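Local coordinates for PCF11 protein (Saccharomyces cerevisiae, PDB 1SZ9) that probably helps couple transcription to the processing of mRNA 3' ends, by recognising the carboxy-terminal domain of RNA polymerase II through its CTD-interacting domain, at residues A[86-95]-A[127-138]. Sequence-based numbering, arbitrary orientation.
Sequences LFNLYKRTYL and ALEKIEQFLIKA
Phe-87 and Phe-134 are the two knobs that lock helix 86-95 against helix 127-137, which runs nearly parallel to it at 23°. Phe-87 pushes its ring among Ala-127, Lys-130, Ile-131 and Phe-134: Lys-130 CB lies over one face, 3.7 Å from the ring centroid, and Ile-131 CG1 meets the edge in plane. With CG anti to the backbone N (chi1 163°), Phe-134 reaches back among Phe-87, Lys-91, Tyr-94 and Leu-95. Its edge points at the face of Tyr-94 in an offset edge-to-face pair, planes at 90° and centroids 5.3 Å apart.

The inner side is the buried, tightly packed one. Ile-131 CG2 sits over the Tyr-90 ring, 3.9 Å from its centroid, and Leu-135 CD2 comes within 3.5 Å of Tyr-94 CE2. Phe-109 touches Tyr-90, Ile-131 and Leu-135, so helix 99-112 covers this buried side. The outer side opens to solvent: the extended chain of Lys-91 lays CG over a face of Phe-134, and the end of exposed Lys-130 leads away from the contact. Were Phe-87 cut back to an alanine, its pocket would probably lose its filling, and the Lys-130 methylenes the ring they lie on.

No direct hydrogen bond joins the segments; one water bridges them, 2.7 Å from Tyr-94 OH and donating to Ala-138 O at 2.9 Å. Apolar and aromatic fit therefore carries this joint in the all-helical CID fold.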
loop_
_atom_site.group_PDB
_atom_site.type_symbol
_atom_site.label_atom_id
_atom_site.label_comp_id
_atom_site.label_asym_id
_atom_site.label_seq_id
_atom_site.Cartn_x
_atom_site.Cartn_y
_atom_site.Cartn_z
ATOM N N LEU A 86 8.431 1.046 -1.465
ATOM C CA LEU A 86 7.376 0.716 -2.430
ATOM C C LEU A 86 7.792 -0.265 -3.512
ATOM O O LEU A 86 7.147 -1.274 -3.710
ATOM C CB LEU A 86 6.848 1.988 -3.099
ATOM C CG LEU A 86 5.568 1.769 -3.913
ATOM C CD1 LEU A 86 4.414 1.460 -2.953
ATOM C CD2 LEU A 86 5.261 3.022 -4.753
ATOM N N PHE A 87 8.871 0.031 -4.221
ATOM C CA PHE A 87 9.329 -0.864 -5.278
ATOM C C PHE A 87 9.694 -2.268 -4.781
ATOM O O PHE A 87 9.246 -3.260 -5.358
ATOM C CB PHE A 87 10.525 -0.256 -6.014
ATOM C CG PHE A 87 11.233 -1.227 -6.897
ATOM C CD1 PHE A 87 10.576 -1.805 -7.986
ATOM C CD2 PHE A 87 12.561 -1.579 -6.643
ATOM C CE1 PHE A 87 11.228 -2.719 -8.817
ATOM C CE2 PHE A 87 13.224 -2.498 -7.467
ATOM C CZ PHE A 87 12.555 -3.068 -8.560
ATOM N N ASN A 88 10.525 -2.364 -3.742
ATOM C CA ASN A 88 10.894 -3.682 -3.226
ATOM C C ASN A 88 9.675 -4.430 -2.711
ATOM O O ASN A 88 9.538 -5.618 -2.944
ATOM C CB ASN A 88 11.932 -3.576 -2.100
ATOM C CG ASN A 88 13.291 -3.145 -2.614
ATOM O OD1 ASN A 88 13.531 -3.162 -3.813
ATOM N ND2 ASN A 88 14.188 -2.769 -1.706
ATOM N N LEU A 89 8.795 -3.729 -1.999
ATOM C CA LEU A 89 7.585 -4.355 -1.471
ATOM C C LEU A 89 6.665 -4.848 -2.591
ATOM O O LEU A 89 6.135 -5.950 -2.537
ATOM C CB LEU A 89 6.808 -3.365 -0.586
ATOM C CG LEU A 89 7.205 -3.334 0.894
ATOM C CD1 LEU A 89 6.440 -2.229 1.620
ATOM C CD2 LEU A 89 6.916 -4.694 1.519
ATOM N N TYR A 90 6.477 -4.007 -3.595
ATOM C CA TYR A 90 5.616 -4.333 -4.712
ATOM C C TYR A 90 6.134 -5.534 -5.495
ATOM O O TYR A 90 5.398 -6.484 -5.743
ATOM C CB TYR A 90 5.479 -3.114 -5.630
ATOM C CG TYR A 90 4.521 -3.329 -6.791
ATOM C CD1 TYR A 90 4.902 -4.054 -7.917
ATOM C CD2 TYR A 90 3.229 -2.819 -6.750
ATOM C CE1 TYR A 90 4.011 -4.263 -8.979
ATOM C CE2 TYR A 90 2.341 -3.019 -7.795
ATOM C CZ TYR A 90 2.739 -3.741 -8.908
ATOM O OH TYR A 90 1.862 -3.922 -9.949
ATOM N N LYS A 91 7.395 -5.465 -5.901
ATOM C CA LYS A 91 8.033 -6.529 -6.655
ATOM C C LYS A 91 8.021 -7.859 -5.891
ATOM O O LYS A 91 7.691 -8.895 -6.456
ATOM C CB LYS A 91 9.485 -6.136 -6.974
ATOM C CG LYS A 91 10.324 -7.264 -7.572
ATOM C CD LYS A 91 11.671 -6.762 -8.104
ATOM C CE LYS A 91 12.512 -7.920 -8.697
ATOM N NZ LYS A 91 13.815 -7.449 -9.294
ATOM N N ARG A 92 8.378 -7.829 -4.611
ATOM C CA ARG A 92 8.401 -9.063 -3.828
ATOM C C ARG A 92 7.012 -9.668 -3.725
ATOM O O ARG A 92 6.858 -10.882 -3.849
ATOM C CB ARG A 92 8.976 -8.812 -2.424
ATOM C CG ARG A 92 10.496 -8.676 -2.436
ATOM C CD ARG A 92 11.045 -8.026 -1.176
ATOM N NE ARG A 92 12.442 -7.630 -1.361
ATOM C CZ ARG A 92 13.119 -6.835 -0.535
ATOM N NH1 ARG A 92 12.535 -6.336 0.551
ATOM N NH2 ARG A 92 14.382 -6.524 -0.807
ATOM N N THR A 93 6.004 -8.824 -3.518
ATOM C CA THR A 93 4.632 -9.308 -3.416
ATOM C C THR A 93 4.186 -9.926 -4.734
ATOM O O THR A 93 3.638 -11.021 -4.762
ATOM C CB THR A 93 3.665 -8.154 -3.039
ATOM O OG1 THR A 93 4.045 -7.651 -1.763
ATOM C CG2 THR A 93 2.190 -8.631 -2.963
ATOM N N TYR A 94 4.432 -9.204 -5.822
ATOM C CA TYR A 94 4.064 -9.649 -7.159
ATOM C C TYR A 94 4.646 -11.035 -7.453
ATOM O O TYR A 94 3.979 -11.902 -8.019
ATOM C CB TYR A 94 4.581 -8.634 -8.198
ATOM C CG TYR A 94 4.059 -8.879 -9.598
ATOM C CD1 TYR A 94 4.592 -9.890 -10.392
ATOM C CD2 TYR A 94 3.019 -8.101 -10.125
ATOM C CE1 TYR A 94 4.112 -10.128 -11.685
ATOM C CE2 TYR A 94 2.518 -8.341 -11.424
ATOM C CZ TYR A 94 3.073 -9.349 -12.190
ATOM O OH TYR A 94 2.614 -9.593 -13.457
ATOM N N LEU A 95 5.896 -11.238 -7.054
ATOM C CA LEU A 95 6.573 -12.512 -7.281
ATOM C C LEU A 95 6.033 -13.649 -6.417
ATOM O O LEU A 95 6.300 -14.829 -6.692
ATOM C CB LEU A 95 8.082 -12.341 -7.033
ATOM C CG LEU A 95 8.767 -11.401 -8.039
ATOM C CD1 LEU A 95 10.191 -11.133 -7.618
ATOM C CD2 LEU A 95 8.717 -12.025 -9.452
ATOM N N ALA A 127 10.402 5.269 -7.725
ATOM C CA ALA A 127 9.780 4.006 -7.355
ATOM C C ALA A 127 8.862 3.488 -8.476
ATOM O O ALA A 127 8.951 2.327 -8.867
ATOM C CB ALA A 127 8.985 4.189 -6.067
ATOM N N LEU A 128 8.003 4.364 -8.995
ATOM C CA LEU A 128 7.068 4.016 -10.058
ATOM C C LEU A 128 7.753 3.587 -11.357
ATOM O O LEU A 128 7.259 2.696 -12.038
ATOM C CB LEU A 128 6.106 5.189 -10.326
ATOM C CG LEU A 128 5.173 5.520 -9.154
ATOM C CD1 LEU A 128 4.249 6.664 -9.517
ATOM C CD2 LEU A 128 4.348 4.280 -8.780
ATOM N N GLU A 129 8.875 4.223 -11.706
ATOM C CA GLU A 129 9.620 3.858 -12.917
ATOM C C GLU A 129 10.220 2.464 -12.749
ATOM O O GLU A 129 10.210 1.673 -13.684
ATOM C CB GLU A 129 10.777 4.835 -13.187
ATOM C CG GLU A 129 10.372 6.211 -13.697
ATOM C CD GLU A 129 11.577 7.155 -13.804
ATOM O OE1 GLU A 129 12.623 6.723 -14.353
ATOM O OE2 GLU A 129 11.480 8.317 -13.339
ATOM N N LYS A 130 10.771 2.184 -11.565
ATOM C CA LYS A 130 11.361 0.876 -11.286
ATOM C C LYS A 130 10.280 -0.212 -11.338
ATOM O O LYS A 130 10.532 -1.318 -11.813
ATOM C CB LYS A 130 12.022 0.842 -9.906
ATOM C CG LYS A 130 13.373 1.549 -9.763
ATOM C CD LYS A 130 13.961 1.178 -8.388
ATOM C CE LYS A 130 15.203 1.982 -7.985
ATOM N NZ LYS A 130 16.427 1.628 -8.763
ATOM N N ILE A 131 9.087 0.099 -10.832
ATOM C CA ILE A 131 7.992 -0.877 -10.860
ATOM C C ILE A 131 7.575 -1.108 -12.306
ATOM O O ILE A 131 7.329 -2.244 -12.718
ATOM C CB ILE A 131 6.761 -0.397 -10.047
ATOM C CG1 ILE A 131 7.062 -0.504 -8.553
ATOM C CG2 ILE A 131 5.525 -1.254 -10.399
ATOM C CD1 ILE A 131 5.989 0.160 -7.655
ATOM N N GLU A 132 7.499 -0.033 -13.085
ATOM C CA GLU A 132 7.133 -0.179 -14.490
ATOM C C GLU A 132 8.138 -1.062 -15.238
ATOM O O GLU A 132 7.743 -1.909 -16.023
ATOM C CB GLU A 132 7.070 1.182 -15.181
ATOM C CG GLU A 132 6.633 1.084 -16.630
ATOM C CD GLU A 132 6.408 2.439 -17.254
ATOM O OE1 GLU A 132 7.357 3.249 -17.269
ATOM O OE2 GLU A 132 5.282 2.699 -17.726
ATOM N N GLN A 133 9.436 -0.836 -15.012
ATOM C CA GLN A 133 10.464 -1.640 -15.671
ATOM C C GLN A 133 10.299 -3.108 -15.292
ATOM O O GLN A 133 10.374 -3.982 -16.147
ATOM C CB GLN A 133 11.867 -1.158 -15.288
ATOM C CG GLN A 133 12.062 0.318 -15.585
ATOM C CD GLN A 133 13.430 0.832 -15.184
ATOM O OE1 GLN A 133 13.995 0.420 -14.163
ATOM N NE2 GLN A 133 13.965 1.752 -15.975
ATOM N N PHE A 134 10.096 -3.365 -14.006
ATOM C CA PHE A 134 9.885 -4.717 -13.522
ATOM C C PHE A 134 8.638 -5.347 -14.198
ATOM O O PHE A 134 8.677 -6.480 -14.642
ATOM C CB PHE A 134 9.689 -4.705 -12.007
ATOM C CG PHE A 134 9.068 -5.972 -11.466
ATOM C CD1 PHE A 134 9.796 -7.164 -11.429
ATOM C CD2 PHE A 134 7.743 -5.976 -11.031
ATOM C CE1 PHE A 134 9.212 -8.345 -10.966
ATOM C CE2 PHE A 134 7.136 -7.145 -10.565
ATOM C CZ PHE A 134 7.871 -8.339 -10.531
ATOM N N LEU A 135 7.533 -4.613 -14.268
ATOM C CA LEU A 135 6.331 -5.161 -14.899
ATOM C C LEU A 135 6.576 -5.513 -16.379
ATOM O O LEU A 135 6.082 -6.537 -16.884
ATOM C CB LEU A 135 5.156 -4.183 -14.745
ATOM C CG LEU A 135 4.584 -4.112 -13.306
ATOM C CD1 LEU A 135 3.442 -3.122 -13.268
ATOM C CD2 LEU A 135 4.094 -5.513 -12.835
ATOM N N ILE A 136 7.321 -4.656 -17.078
ATOM C CA ILE A 136 7.669 -4.920 -18.475
ATOM C C ILE A 136 8.485 -6.237 -18.535
ATOM O O ILE A 136 8.211 -7.110 -19.356
ATOM C CB ILE A 136 8.502 -3.763 -19.049
ATOM C CG1 ILE A 136 7.602 -2.549 -19.269
ATOM C CG2 ILE A 136 9.172 -4.184 -20.365
ATOM C CD1 ILE A 136 8.377 -1.272 -19.614
ATOM N N LYS A 137 9.463 -6.389 -17.649
ATOM C CA LYS A 137 10.270 -7.617 -17.617
ATOM C C LYS A 137 9.476 -8.840 -17.154
ATOM O O LYS A 137 9.988 -9.950 -17.172
ATOM C CB LYS A 137 11.503 -7.460 -16.708
ATOM C CG LYS A 137 12.606 -6.598 -17.297
ATOM C CD LYS A 137 12.974 -7.092 -18.705
ATOM C CE LYS A 137 13.798 -6.064 -19.483
ATOM N NZ LYS A 137 13.667 -6.323 -20.949
ATOM N N ALA A 138 8.235 -8.633 -16.718
ATOM C CA ALA A 138 7.398 -9.744 -16.284
ATOM C C ALA A 138 6.243 -9.940 -17.273
ATOM O O ALA A 138 5.245 -10.596 -16.959
ATOM C CB ALA A 138 6.857 -9.477 -14.875
HETATM O O HOH W 1 3.733 -11.614 -14.758
#